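Local atomic coordinates of serine protease pet (Escherichia coli, PDB entry 4OM9), a protein that is a secreted enterotoxin of enteroaggregative bacteria, an autotransporter passenger carrying a serine protease that probably attacks host alpha-fodrin. Residues K306-L311 with N332-K337; A339-G344 with G367-I372; V349-K354 with Q373-N378; L361-E366 with L379-G384; V386-Q391 with N412-G417. All blocks are in the same frame, centred on the assembly; numbering follows the deposited sequence.

Contact 1: K306-L311 with N332-K337; sequences KENLDL and NNVTFK
Leu-309 and Phe-336 are paired on neighbouring parallel strands, and the backbone ladder between them shows how one coil of a beta-helix is laid on the next. Leu-309 uses both of its peptide polar atoms: its N donates to Thr-335 O (3.0 Å) and its O accepts from Lys-337 N. Leu-311 N then reaches Lys-337 O at 2.8 Å in an almost straight bond (178°).

Before the strand begins, a side chain takes over the ladder. Asn-308 turns OD1 onto Thr-335 N (2.9 Å), with the N-H arriving from above the amide carbonyl plane. A water joins Leu-309 O (2.9 Å) to Thr-335 OG1.

The apolar contacts gather round the phenylalanine ring. The two side chains run abreast, Leu-309 CD2 lying 3.8 Å from Phe-336 CD1. Leu-311 CG comes up to the ring edge, 3.6 Å from Phe-336 CE1. Phe-316 stacks on the same ring. Asp-310 and Lys-337 also lie side by side, without their charged ends meeting; Asp-310 OD1 instead bonds to Gly-312 N.

Register is therefore set by directional backbone hydrogen bonds and the Asn-308 amide that extends them, between an apolar face of Leu-309 and Phe-336 and a polar face of Asp-310 and Lys-337.

Contact 2: A339-G344 with G367-I372; sequences AGIDIG and GSLNVI
Ile-343 approaches Leu-369 through an extended branch: CG1 stands anti to the carbonyl carbon (chi1 -53°), and a near-anti second torsion (chi2 164°) carries CD1 out to the other segment. There Ile-343 CD1 lies against the backbone, 3.3 Å from Ser-368 O and 3.4 Å from Leu-369 N, and also meets Leu-369 CB at 3.8 Å. The other branch, CG2, rests against Gly-367 CA. Leu-369, its CG anti to the backbone N, directs its methyls inward, and CD2 makes a looser contact with Ile-341 CD1 at 4.2 Å.

A single backbone hydrogen bond ties the two segments together. Gly-367 N donates to Ile-343 O (3.0 Å), the N-H pointing nearly straight at the oxygen but sitting well above the carbonyl plane. The next carbonyl along, Gly-344 O, lies 3.2 Å from Gly-367 CA in a CA-H...O contact, an approach permitted by the bare backbone of this glycine.

Trp-351 and Leu-361 fill in round Ile-341 and Leu-369, so the aliphatic groups are buried on several sides. Strands 341-343 and 368-371 are steeply inclined and share no ladder; they belong to different sheets and to successive coils. Aliphatic side chains from different sheets and successive coils thus meet in the interior, as in the right-handed parallel beta-helix of autotransporter passenger domains.

Contact 3: V349-K354 with Q373-N378; sequences VDWNIK and QAQNTN
Gln-375 lies between the indole of Trp-351 and the backbone of Ile-353, a glutamine amide serving as the joint between turns of successive beta-helix coils. Its two ends do opposite work. OE1 accepts from Trp-351 NE1 (2.9 Å), lying close to the indole plane at the ring edge although the donor stands above the carbonyl plane of the amide. NE2 donates to Ile-353 O at 2.8 Å, an almost straight bond. Amide and indole planes are turned 64° against each other.

The second glutamine meets the more accessible part of the turn. Gln-373 OE1 takes a bond from Lys-354 NZ (3.0 Å), the donor lying in the carbonyl plane, and the same ammonium also reaches Ala-374 O at 3.2 Å. Gln-373 NE2 is hydrogen-bonded to Asn-352 OD1, but the modelled distance is too short to be trusted in detail; the two side chains cross at about a right angle.

Further out are the groups that hold these contacts in place. The Gln-375 chain bends at its second torsion (chi2 -68°, which places CD), and NE2 gives its other hydrogen to Gln-373 O at 3.0 Å. OE1 has a second donor in Tyr-355 N, so four bonds grip this buried amide and fix its rotation. Val-371 and Leu-369 pack against Trp-351 on the strand side. Within the earlier coil, Ile-353 CG1 lies over one face of the Trp-351 ring, 3.5 Å above its plane and displaced toward the rim.

Contact 4: L361-E366 with L379-G384; sequences LHKIGE and LKTGNG
Lys-363 and Thr-381 lie side by side, pointing the same way into the interior of the beta-helix, and the lysine then bends. Its second torsion (chi2 -83°) swings CD aside, so that CD lies 3.7 Å from Thr-381 OG1, and the chain continues along the interior to Asn-383. NZ donates to Asn-383 O at 2.7 Å and to Gly-365 O at 3.0 Å, above both carbonyl planes; its strongest partner, Gly-367 O, lies just beyond the first segment. On the same face Leu-361 and Leu-379 cross obliquely, CG of the former meeting CD1 of the latter at 3.9 Å.

His-362 and Lys-380 form the matching pair on the other face. They too run abreast, with His-362 CD2 3.8 Å from Lys-380 CB, yet their polar ends go to separate partners: His-362 ND1 to Tyr-110 O, and Lys-380 NZ to Ala-632 O and Thr-88 OG1.

Where the strands end, the amide of Asn-383 and the carboxylate of Glu-366 have nearly parallel planes, 7° apart, with Glu-366 CG 3.6 Å from Asn-383 ND2. A water accepts from that ND2 and from Gly-365 N, bridging the two turns.

Beneath the side chains a parallel ladder fixes the register: Lys-380 N to Leu-361 O (2.8 Å), Lys-363 N to Lys-380 O, Gly-382 N to Lys-363 O. Three backbone carbonyls (Asn-383, Gly-365, Gly-367) accept from Lys-363 NZ and would be expected to favour its charged form, pinning the glycine-rich turns of two coils together from inside.

Contact 5: V386-Q391 with N412-G417; sequences VILGAQ and NALGEG
Gln-391 and Ala-413 bring their backbones within 4.2 Å, CA to CA, and the peptides meet through CA-H...O contacts alone, Ala-413 CA to Ala-390 O (3.3 Å) and Gln-391 CA to Asn-412 O (3.4 Å), with no backbone N-H...O hydrogen bond between the segments. Asn-412 takes left-handed backbone angles (53/43°) at this point, where the chain turns.

Its side chain meets that of Gln-391 amide to amide. Asn-412 ND2 donates to Gln-391 OE1, a contact modelled at 2.5 Å and thus uncertain in its exact length. The oxygen lies close to the plane of the asparagine amide, while the two amide planes stand 80° apart, so the amides are bonded but not stacked.

The apolar half of the contact lies further inward. Leu-388 sets CB against Ala-413 CB at 3.8 Å, and CD1 touches Leu-414 CD2 at 4.0 Å. Val-406, Leu-408 and Phe-394 also pack on Leu-388, whereas Leu-414 continues to Phe-440 in a later strand.

The contact joins the end of strand 385-388 to the turn after strand 404-408 in the next coil, the coil-on-coil stacking of a parallel beta-helix, with aliphatic groups inside and the amide pair at the surface.

In the fold
The five contacts climb a short stretch of the beta-helix. Contact 1 comes first along the chain and is complete before the others begin; contacts 2, 3 and 4 interlock, their segments alternating, and contact 5 follows. Contacts 2 and 4 are closest, with centres about 7 Å apart, whereas contacts 1 and 5 lie about 22 Å apart. Strands 341-343, 361-364 and 379-381 are neighbours in one sheet; 348-352, 368-371 and 385-388 line another, and the short strands 309-310 and 335-337 a third. Phe-336 packs on Trp-351, and Leu-379 on Val-386, carrying the interior from contact to contact. Repeated coil-on-coil pairing thus builds a continuous elongated stalk.

Contact 1: K306-L311 with N332-K337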
# COMPACT_ATOMS: atom_id res chain seq x y z
N LYS A 306 17.15 40.93 -26.15
CA LYS A 306 17.51 42.33 -25.95
C LYS A 306 16.43 43.11 -25.22
O LYS A 306 16.59 44.29 -24.92
CB LYS A 306 17.77 43.04 -27.29
CG LYS A 306 18.49 42.22 -28.32
CD LYS A 306 17.91 42.48 -29.71
CE LYS A 306 18.56 43.65 -30.42
NZ LYS A 306 18.00 43.79 -31.79
N GLU A 307 15.30 42.46 -24.98
CA GLU A 307 14.15 43.13 -24.40
C GLU A 307 13.17 42.04 -24.01
O GLU A 307 13.39 40.87 -24.31
CB GLU A 307 13.52 44.11 -25.40
CG GLU A 307 13.24 43.46 -26.76
CD GLU A 307 12.67 44.43 -27.80
OE1 GLU A 307 13.02 45.63 -27.79
OE2 GLU A 307 11.87 43.97 -28.65
N ASN A 308 12.10 42.44 -23.34
CA ASN A 308 11.01 41.53 -23.07
C ASN A 308 10.51 40.96 -24.38
O ASN A 308 10.38 41.67 -25.37
CB ASN A 308 9.90 42.25 -22.32
CG ASN A 308 10.32 42.67 -20.94
OD1 ASN A 308 11.38 42.26 -20.47
ND2 ASN A 308 9.51 43.49 -20.29
N LEU A 309 10.30 39.64 -24.37
CA LEU A 309 9.75 38.94 -25.51
C LEU A 309 8.39 38.37 -25.10
O LEU A 309 8.27 37.64 -24.11
CB LEU A 309 10.70 37.83 -25.99
CG LEU A 309 10.16 37.04 -27.20
CD1 LEU A 309 10.18 37.91 -28.48
CD2 LEU A 309 10.91 35.74 -27.42
N ASP A 310 7.37 38.75 -25.86
CA ASP A 310 6.02 38.26 -25.67
C ASP A 310 5.65 37.58 -26.97
O ASP A 310 5.48 38.26 -28.00
CB ASP A 310 5.04 39.39 -25.33
CG ASP A 310 3.64 38.85 -24.96
OD1 ASP A 310 3.32 37.70 -25.31
OD2 ASP A 310 2.85 39.59 -24.32
N LEU A 311 5.53 36.25 -26.92
CA LEU A 311 5.31 35.45 -28.11
C LEU A 311 3.83 35.27 -28.39
O LEU A 311 3.47 34.50 -29.27
CB LEU A 311 5.97 34.08 -27.99
CG LEU A 311 7.41 33.87 -28.49
CD1 LEU A 311 7.58 32.45 -28.99
CD2 LEU A 311 7.84 34.88 -29.56
N ASN A 332 20.84 42.36 -18.37
CA ASN A 332 19.60 43.08 -18.13
C ASN A 332 18.47 42.20 -17.57
O ASN A 332 18.60 40.98 -17.47
CB ASN A 332 19.13 43.75 -19.42
CG ASN A 332 20.07 44.86 -19.85
OD1 ASN A 332 19.92 45.99 -19.41
ND2 ASN A 332 21.07 44.54 -20.67
N ASN A 333 17.36 42.83 -17.22
CA ASN A 333 16.21 42.09 -16.73
C ASN A 333 15.11 41.96 -17.78
O ASN A 333 14.29 42.86 -17.94
CB ASN A 333 15.67 42.76 -15.47
CG ASN A 333 16.66 42.70 -14.33
OD1 ASN A 333 17.51 41.81 -14.27
ND2 ASN A 333 16.56 43.66 -13.42
N VAL A 334 15.09 40.86 -18.52
CA VAL A 334 14.04 40.64 -19.51
C VAL A 334 13.14 39.44 -19.18
O VAL A 334 13.58 38.42 -18.61
CB VAL A 334 14.62 40.45 -20.93
CG1 VAL A 334 15.44 41.65 -21.33
CG2 VAL A 334 15.48 39.20 -21.00
N THR A 335 11.87 39.55 -19.53
CA THR A 335 10.93 38.48 -19.29
C THR A 335 10.53 37.79 -20.58
O THR A 335 10.57 38.39 -21.66
CB THR A 335 9.67 39.00 -18.57
OG1 THR A 335 8.97 39.91 -19.43
CG2 THR A 335 10.05 39.74 -17.27
N PHE A 336 10.19 36.52 -20.47
CA PHE A 336 9.55 35.83 -21.57
C PHE A 336 8.11 35.48 -21.22
O PHE A 336 7.81 35.16 -20.06
CB PHE A 336 10.29 34.56 -21.95
CG PHE A 336 9.55 33.71 -22.96
CD1 PHE A 336 9.41 34.14 -24.27
CD2 PHE A 336 9.01 32.49 -22.59
CE1 PHE A 336 8.74 33.37 -25.20
CE2 PHE A 336 8.34 31.70 -23.51
CZ PHE A 336 8.20 32.14 -24.82
N LYS A 337 7.24 35.55 -22.22
CA LYS A 337 5.86 35.14 -22.08
C LYS A 337 5.38 34.48 -23.36
O LYS A 337 5.74 34.92 -24.46
CB LYS A 337 4.96 36.33 -21.75
CG LYS A 337 3.50 35.95 -21.59
CD LYS A 337 2.66 37.14 -21.17
CE LYS A 337 1.20 36.74 -20.97
NZ LYS A 337 0.40 37.85 -20.38
O HOH W 1 7.49 39.03 -21.65

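Contact 2: A339-G344 with G367-I372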
# COMPACT_ATOMS: atom_id res chain seq x y z
N ALA A 339 3.17 30.58 -24.96
CA ALA A 339 2.42 29.33 -24.84
C ALA A 339 3.07 28.39 -23.83
O ALA A 339 2.41 27.57 -23.22
CB ALA A 339 2.34 28.66 -26.20
N GLY A 340 4.37 28.55 -23.64
CA GLY A 340 5.11 27.77 -22.67
C GLY A 340 6.44 27.34 -23.23
O GLY A 340 6.96 27.95 -24.17
N ILE A 341 7.01 26.29 -22.66
CA ILE A 341 8.29 25.79 -23.09
C ILE A 341 8.17 24.28 -23.28
O ILE A 341 7.69 23.58 -22.39
CB ILE A 341 9.40 26.12 -22.06
CG1 ILE A 341 9.49 27.63 -21.85
CG2 ILE A 341 10.74 25.52 -22.48
CD1 ILE A 341 10.56 28.08 -20.85
N ASP A 342 8.58 23.78 -24.44
CA ASP A 342 8.48 22.37 -24.78
C ASP A 342 9.87 21.88 -25.16
O ASP A 342 10.37 22.19 -26.23
CB ASP A 342 7.48 22.16 -25.93
CG ASP A 342 7.26 20.67 -26.28
OD1 ASP A 342 7.76 19.79 -25.56
OD2 ASP A 342 6.57 20.39 -27.30
N ILE A 343 10.50 21.11 -24.27
CA ILE A 343 11.87 20.66 -24.50
C ILE A 343 11.91 19.20 -24.87
O ILE A 343 11.35 18.35 -24.15
CB ILE A 343 12.78 20.86 -23.25
CG1 ILE A 343 12.72 22.29 -22.73
CG2 ILE A 343 14.21 20.43 -23.56
CD1 ILE A 343 13.29 22.43 -21.26
N GLY A 344 12.59 18.91 -25.97
CA GLY A 344 12.77 17.56 -26.46
C GLY A 344 13.63 16.69 -25.58
O GLY A 344 14.47 17.17 -24.81
N GLY A 367 12.66 16.75 -21.98
CA GLY A 367 13.95 17.33 -21.61
C GLY A 367 13.94 18.23 -20.38
O GLY A 367 12.91 18.38 -19.70
N SER A 368 15.09 18.86 -20.12
CA SER A 368 15.34 19.60 -18.88
C SER A 368 15.36 21.13 -18.96
O SER A 368 16.13 21.70 -19.73
CB SER A 368 16.70 19.17 -18.29
OG SER A 368 16.79 17.77 -18.16
N LEU A 369 14.54 21.77 -18.13
CA LEU A 369 14.63 23.20 -17.90
C LEU A 369 15.49 23.43 -16.65
O LEU A 369 15.12 23.01 -15.55
CB LEU A 369 13.25 23.82 -17.73
CG LEU A 369 13.24 25.35 -17.76
CD1 LEU A 369 13.75 25.85 -19.09
CD2 LEU A 369 11.87 25.92 -17.49
N ASN A 370 16.65 24.05 -16.82
CA ASN A 370 17.57 24.31 -15.72
C ASN A 370 17.49 25.76 -15.30
O ASN A 370 18.05 26.63 -15.94
CB ASN A 370 19.01 23.97 -16.12
CG ASN A 370 19.99 24.15 -14.97
OD1 ASN A 370 19.59 24.14 -13.79
ND2 ASN A 370 21.27 24.32 -15.30
N VAL A 371 16.76 26.02 -14.22
CA VAL A 371 16.42 27.38 -13.85
C VAL A 371 17.50 27.95 -12.94
O VAL A 371 17.58 27.59 -11.78
CB VAL A 371 15.06 27.46 -13.17
CG1 VAL A 371 14.56 28.88 -13.16
CG2 VAL A 371 14.04 26.54 -13.91
N ILE A 372 18.31 28.84 -13.51
CA ILE A 372 19.50 29.42 -12.86
C ILE A 372 19.17 30.59 -11.93
O ILE A 372 19.91 30.85 -10.97
CB ILE A 372 20.53 29.90 -13.91
CG1 ILE A 372 20.77 28.81 -14.96
CG2 ILE A 372 21.84 30.34 -13.25
CD1 ILE A 372 21.18 27.47 -14.37

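Contact 3: V349-K354 with Q373-N378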
# COMPACT_ATOMS: atom_id res chain seq x y z
N VAL A 349 17.90 23.03 -21.35
CA VAL A 349 17.81 24.47 -21.55
C VAL A 349 18.17 25.25 -20.28
O VAL A 349 17.39 25.28 -19.33
CB VAL A 349 16.41 24.88 -22.00
CG1 VAL A 349 16.37 26.37 -22.22
CG2 VAL A 349 16.01 24.13 -23.28
N ASP A 350 19.34 25.89 -20.27
CA ASP A 350 19.70 26.75 -19.14
C ASP A 350 18.88 28.02 -19.21
O ASP A 350 19.00 28.84 -20.13
CB ASP A 350 21.19 27.04 -19.12
CG ASP A 350 22.01 25.83 -18.72
OD1 ASP A 350 21.43 24.88 -18.15
OD2 ASP A 350 23.22 25.82 -18.97
N TRP A 351 18.00 28.17 -18.24
CA TRP A 351 17.01 29.21 -18.29
C TRP A 351 17.50 30.34 -17.40
O TRP A 351 17.28 30.32 -16.19
CB TRP A 351 15.63 28.67 -17.86
CG TRP A 351 14.53 29.68 -17.89
CD1 TRP A 351 14.02 30.36 -16.82
CD2 TRP A 351 13.81 30.13 -19.06
NE1 TRP A 351 13.02 31.21 -17.25
CE2 TRP A 351 12.88 31.10 -18.60
CE3 TRP A 351 13.87 29.84 -20.42
CZ2 TRP A 351 12.01 31.76 -19.49
CZ3 TRP A 351 13.00 30.49 -21.29
CH2 TRP A 351 12.08 31.44 -20.82
N ASN A 352 18.18 31.31 -18.00
CA ASN A 352 18.74 32.41 -17.22
C ASN A 352 18.09 33.74 -17.56
O ASN A 352 18.75 34.72 -17.76
CB ASN A 352 20.26 32.52 -17.40
CG ASN A 352 20.91 33.39 -16.33
OD1 ASN A 352 20.24 33.83 -15.39
ND2 ASN A 352 22.20 33.67 -16.47
N ILE A 353 16.77 33.73 -17.62
CA ILE A 353 15.97 34.95 -17.63
C ILE A 353 14.82 34.62 -16.70
O ILE A 353 14.73 33.50 -16.20
CB ILE A 353 15.41 35.33 -19.04
CG1 ILE A 353 14.50 34.19 -19.53
CG2 ILE A 353 16.51 35.59 -20.01
CD1 ILE A 353 13.83 34.43 -20.91
N LYS A 354 13.93 35.59 -16.53
CA LYS A 354 12.67 35.36 -15.83
C LYS A 354 11.55 35.05 -16.81
O LYS A 354 11.44 35.69 -17.87
CB LYS A 354 12.30 36.57 -14.98
CG LYS A 354 13.24 36.82 -13.80
CD LYS A 354 12.62 37.83 -12.87
CE LYS A 354 13.52 38.13 -11.67
NZ LYS A 354 14.92 37.62 -11.84
N GLN A 373 18.08 31.30 -12.19
CA GLN A 373 17.70 32.44 -11.35
C GLN A 373 16.24 32.36 -10.85
O GLN A 373 15.41 31.69 -11.43
CB GLN A 373 17.92 33.76 -12.11
CG GLN A 373 17.23 33.93 -13.48
CD GLN A 373 17.48 35.34 -14.09
OE1 GLN A 373 16.77 36.29 -13.77
NE2 GLN A 373 18.50 35.47 -14.93
N ALA A 374 15.95 33.05 -9.75
CA ALA A 374 14.59 33.09 -9.23
C ALA A 374 13.68 33.73 -10.28
O ALA A 374 14.11 34.64 -11.01
CB ALA A 374 14.51 33.85 -7.90
N GLN A 375 12.43 33.30 -10.30
CA GLN A 375 11.51 33.62 -11.38
C GLN A 375 10.43 34.60 -10.96
O GLN A 375 9.87 35.29 -11.81
CB GLN A 375 10.87 32.35 -11.91
CG GLN A 375 11.86 31.41 -12.56
CD GLN A 375 12.41 31.98 -13.86
OE1 GLN A 375 11.70 32.08 -14.87
NE2 GLN A 375 13.68 32.36 -13.83
N ASN A 376 10.16 34.68 -9.66
CA ASN A 376 9.03 35.46 -9.17
C ASN A 376 7.74 35.17 -9.98
O ASN A 376 6.98 36.07 -10.32
CB ASN A 376 9.38 36.96 -9.20
CG ASN A 376 8.31 37.84 -8.56
OD1 ASN A 376 7.53 37.38 -7.72
ND2 ASN A 376 8.26 39.10 -8.97
N THR A 377 7.52 33.90 -10.29
CA THR A 377 6.27 33.50 -10.94
C THR A 377 5.99 32.05 -10.63
O THR A 377 6.77 31.42 -9.93
CB THR A 377 6.30 33.71 -12.50
OG1 THR A 377 4.96 33.78 -13.02
CG2 THR A 377 7.04 32.58 -13.18
N ASN A 378 4.89 31.53 -11.17
CA ASN A 378 4.48 30.15 -10.93
C ASN A 378 4.88 29.22 -12.05
O ASN A 378 4.97 29.63 -13.21
CB ASN A 378 2.96 30.07 -10.69
CG ASN A 378 2.53 30.87 -9.46
OD1 ASN A 378 3.35 31.19 -8.59
ND2 ASN A 378 1.24 31.21 -9.40

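Contact 4: L361-E366 with L379-G384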
# COMPACT_ATOMS: atom_id res chain seq x y z
N LEU A 361 4.39 29.78 -16.14
CA LEU A 361 5.26 29.12 -17.09
C LEU A 361 4.86 27.63 -17.24
O LEU A 361 4.96 26.84 -16.30
CB LEU A 361 6.72 29.27 -16.64
CG LEU A 361 7.79 28.29 -17.12
CD1 LEU A 361 7.75 28.09 -18.63
CD2 LEU A 361 9.16 28.76 -16.68
N HIS A 362 4.39 27.27 -18.43
CA HIS A 362 3.99 25.88 -18.73
C HIS A 362 5.12 25.10 -19.35
O HIS A 362 5.53 25.38 -20.48
CB HIS A 362 2.78 25.84 -19.68
CG HIS A 362 1.50 26.31 -19.06
ND1 HIS A 362 0.28 26.13 -19.67
CD2 HIS A 362 1.26 26.94 -17.89
CE1 HIS A 362 -0.67 26.63 -18.90
NE2 HIS A 362 -0.10 27.14 -17.82
N LYS A 363 5.63 24.12 -18.63
CA LYS A 363 6.74 23.30 -19.11
C LYS A 363 6.28 21.87 -19.46
O LYS A 363 5.78 21.14 -18.60
CB LYS A 363 7.85 23.28 -18.05
CG LYS A 363 9.17 22.72 -18.54
CD LYS A 363 9.24 21.20 -18.51
CE LYS A 363 10.59 20.70 -19.02
NZ LYS A 363 10.50 19.25 -19.29
N ILE A 364 6.47 21.45 -20.70
CA ILE A 364 6.21 20.06 -21.10
C ILE A 364 7.39 19.52 -21.86
O ILE A 364 8.45 20.17 -21.92
CB ILE A 364 4.95 19.89 -21.96
CG1 ILE A 364 5.10 20.66 -23.28
CG2 ILE A 364 3.73 20.35 -21.22
CD1 ILE A 364 3.92 20.47 -24.25
N GLY A 365 7.22 18.33 -22.42
CA GLY A 365 8.31 17.66 -23.12
C GLY A 365 9.23 16.93 -22.17
O GLY A 365 9.19 17.14 -20.95
N GLU A 366 10.08 16.08 -22.72
CA GLU A 366 10.83 15.15 -21.89
C GLU A 366 12.17 15.66 -21.39
O GLU A 366 12.74 15.07 -20.47
CB GLU A 366 11.05 13.85 -22.66
CG GLU A 366 9.77 13.07 -22.85
CD GLU A 366 10.02 11.78 -23.60
OE1 GLU A 366 9.66 11.71 -24.79
OE2 GLU A 366 10.58 10.85 -23.00
N LEU A 379 5.17 27.99 -11.69
CA LEU A 379 5.51 26.97 -12.65
C LEU A 379 4.36 25.95 -12.74
O LEU A 379 3.78 25.56 -11.73
CB LEU A 379 6.81 26.27 -12.25
CG LEU A 379 7.10 25.02 -13.09
CD1 LEU A 379 7.48 25.42 -14.50
CD2 LEU A 379 8.16 24.14 -12.47
N LYS A 380 4.04 25.54 -13.96
CA LYS A 380 3.18 24.37 -14.18
C LYS A 380 3.92 23.39 -15.07
O LYS A 380 4.16 23.68 -16.23
CB LYS A 380 1.85 24.78 -14.80
CG LYS A 380 0.97 25.56 -13.84
CD LYS A 380 -0.46 25.62 -14.30
CE LYS A 380 -1.32 26.30 -13.25
NZ LYS A 380 -2.80 26.18 -13.49
N THR A 381 4.31 22.24 -14.52
CA THR A 381 5.10 21.29 -15.29
C THR A 381 4.45 19.89 -15.34
O THR A 381 3.82 19.45 -14.36
CB THR A 381 6.55 21.19 -14.74
OG1 THR A 381 7.29 20.23 -15.50
CG2 THR A 381 6.58 20.80 -13.26
N GLY A 382 4.57 19.22 -16.48
CA GLY A 382 3.94 17.94 -16.70
C GLY A 382 4.84 16.86 -17.27
O GLY A 382 4.39 15.76 -17.54
N ASN A 383 6.12 17.14 -17.43
CA ASN A 383 7.00 16.20 -18.10
C ASN A 383 8.46 16.61 -17.99
O ASN A 383 8.77 17.78 -17.77
CB ASN A 383 6.59 16.06 -19.59
CG ASN A 383 7.08 14.78 -20.21
OD1 ASN A 383 7.65 13.95 -19.52
ND2 ASN A 383 6.85 14.60 -21.50
N GLY A 384 9.37 15.66 -18.17
CA GLY A 384 10.78 15.96 -18.10
C GLY A 384 11.19 16.51 -16.74
O GLY A 384 10.50 16.31 -15.72
O HOH W 2 5.12 16.63 -22.62

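Contact 5: V386-Q391 with N412-G417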
# COMPACT_ATOMS: atom_id res chain seq x y z
N VAL A 386 12.58 19.77 -14.26
CA VAL A 386 12.79 21.16 -13.98
C VAL A 386 13.72 21.22 -12.77
O VAL A 386 13.42 20.65 -11.70
CB VAL A 386 11.47 21.90 -13.73
CG1 VAL A 386 11.75 23.36 -13.30
CG2 VAL A 386 10.62 21.87 -14.99
N ILE A 387 14.87 21.86 -12.95
CA ILE A 387 15.85 21.93 -11.90
C ILE A 387 15.82 23.31 -11.26
O ILE A 387 15.84 24.32 -11.94
CB ILE A 387 17.26 21.64 -12.43
CG1 ILE A 387 17.28 20.30 -13.18
CG2 ILE A 387 18.29 21.66 -11.27
CD1 ILE A 387 18.61 20.02 -13.90
N LEU A 388 15.72 23.34 -9.94
CA LEU A 388 15.69 24.59 -9.23
C LEU A 388 17.10 24.93 -8.84
O LEU A 388 17.66 24.26 -7.98
CB LEU A 388 14.79 24.49 -8.01
CG LEU A 388 13.44 23.85 -8.31
CD1 LEU A 388 12.57 23.77 -7.06
CD2 LEU A 388 12.74 24.63 -9.43
N GLY A 389 17.68 25.93 -9.49
CA GLY A 389 19.06 26.29 -9.24
C GLY A 389 19.22 27.54 -8.40
O GLY A 389 20.33 28.03 -8.21
N ALA A 390 18.11 28.05 -7.87
CA ALA A 390 18.17 29.30 -7.11
C ALA A 390 17.29 29.24 -5.86
O ALA A 390 16.37 28.43 -5.79
CB ALA A 390 17.76 30.49 -7.99
N GLN A 391 17.59 30.09 -4.88
CA GLN A 391 16.72 30.26 -3.72
C GLN A 391 15.32 30.70 -4.19
O GLN A 391 15.20 31.64 -4.97
CB GLN A 391 17.29 31.26 -2.71
CG GLN A 391 16.29 31.72 -1.65
CD GLN A 391 16.90 31.93 -0.25
OE1 GLN A 391 16.58 31.21 0.70
NE2 GLN A 391 17.75 32.94 -0.12
N ASN A 412 17.49 26.29 -0.08
CA ASN A 412 16.19 26.93 0.06
C ASN A 412 15.54 27.24 -1.30
O ASN A 412 14.98 28.31 -1.51
CB ASN A 412 16.34 28.21 0.87
CG ASN A 412 15.10 28.55 1.67
OD1 ASN A 412 14.44 27.66 2.23
ND2 ASN A 412 14.77 29.83 1.75
N ALA A 413 15.63 26.28 -2.21
CA ALA A 413 15.09 26.43 -3.56
C ALA A 413 13.57 26.39 -3.65
O ALA A 413 13.02 26.91 -4.58
CB ALA A 413 15.67 25.37 -4.47
N LEU A 414 12.90 25.75 -2.69
CA LEU A 414 11.44 25.68 -2.72
C LEU A 414 10.85 26.96 -2.15
O LEU A 414 11.59 27.88 -1.81
CB LEU A 414 10.92 24.44 -1.97
CG LEU A 414 10.84 23.17 -2.82
CD1 LEU A 414 10.45 21.90 -1.99
CD2 LEU A 414 9.92 23.31 -4.06
N GLY A 415 9.52 27.01 -2.07
CA GLY A 415 8.81 28.23 -1.73
C GLY A 415 8.38 28.37 -0.29
O GLY A 415 8.81 27.61 0.58
N GLU A 416 7.51 29.34 -0.03
CA GLU A 416 7.06 29.64 1.33
C GLU A 416 5.74 28.96 1.66
O GLU A 416 5.08 28.44 0.77
CB GLU A 416 6.91 31.16 1.52
CG GLU A 416 8.16 31.96 1.11
CD GLU A 416 7.98 33.46 1.23
OE1 GLU A 416 9.00 34.19 1.14
OE2 GLU A 416 6.82 33.92 1.39
N GLY A 417 5.36 29.00 2.94
CA GLY A 417 4.09 28.46 3.39
C GLY A 417 4.14 27.00 3.82
O GLY A 417 5.15 26.32 3.67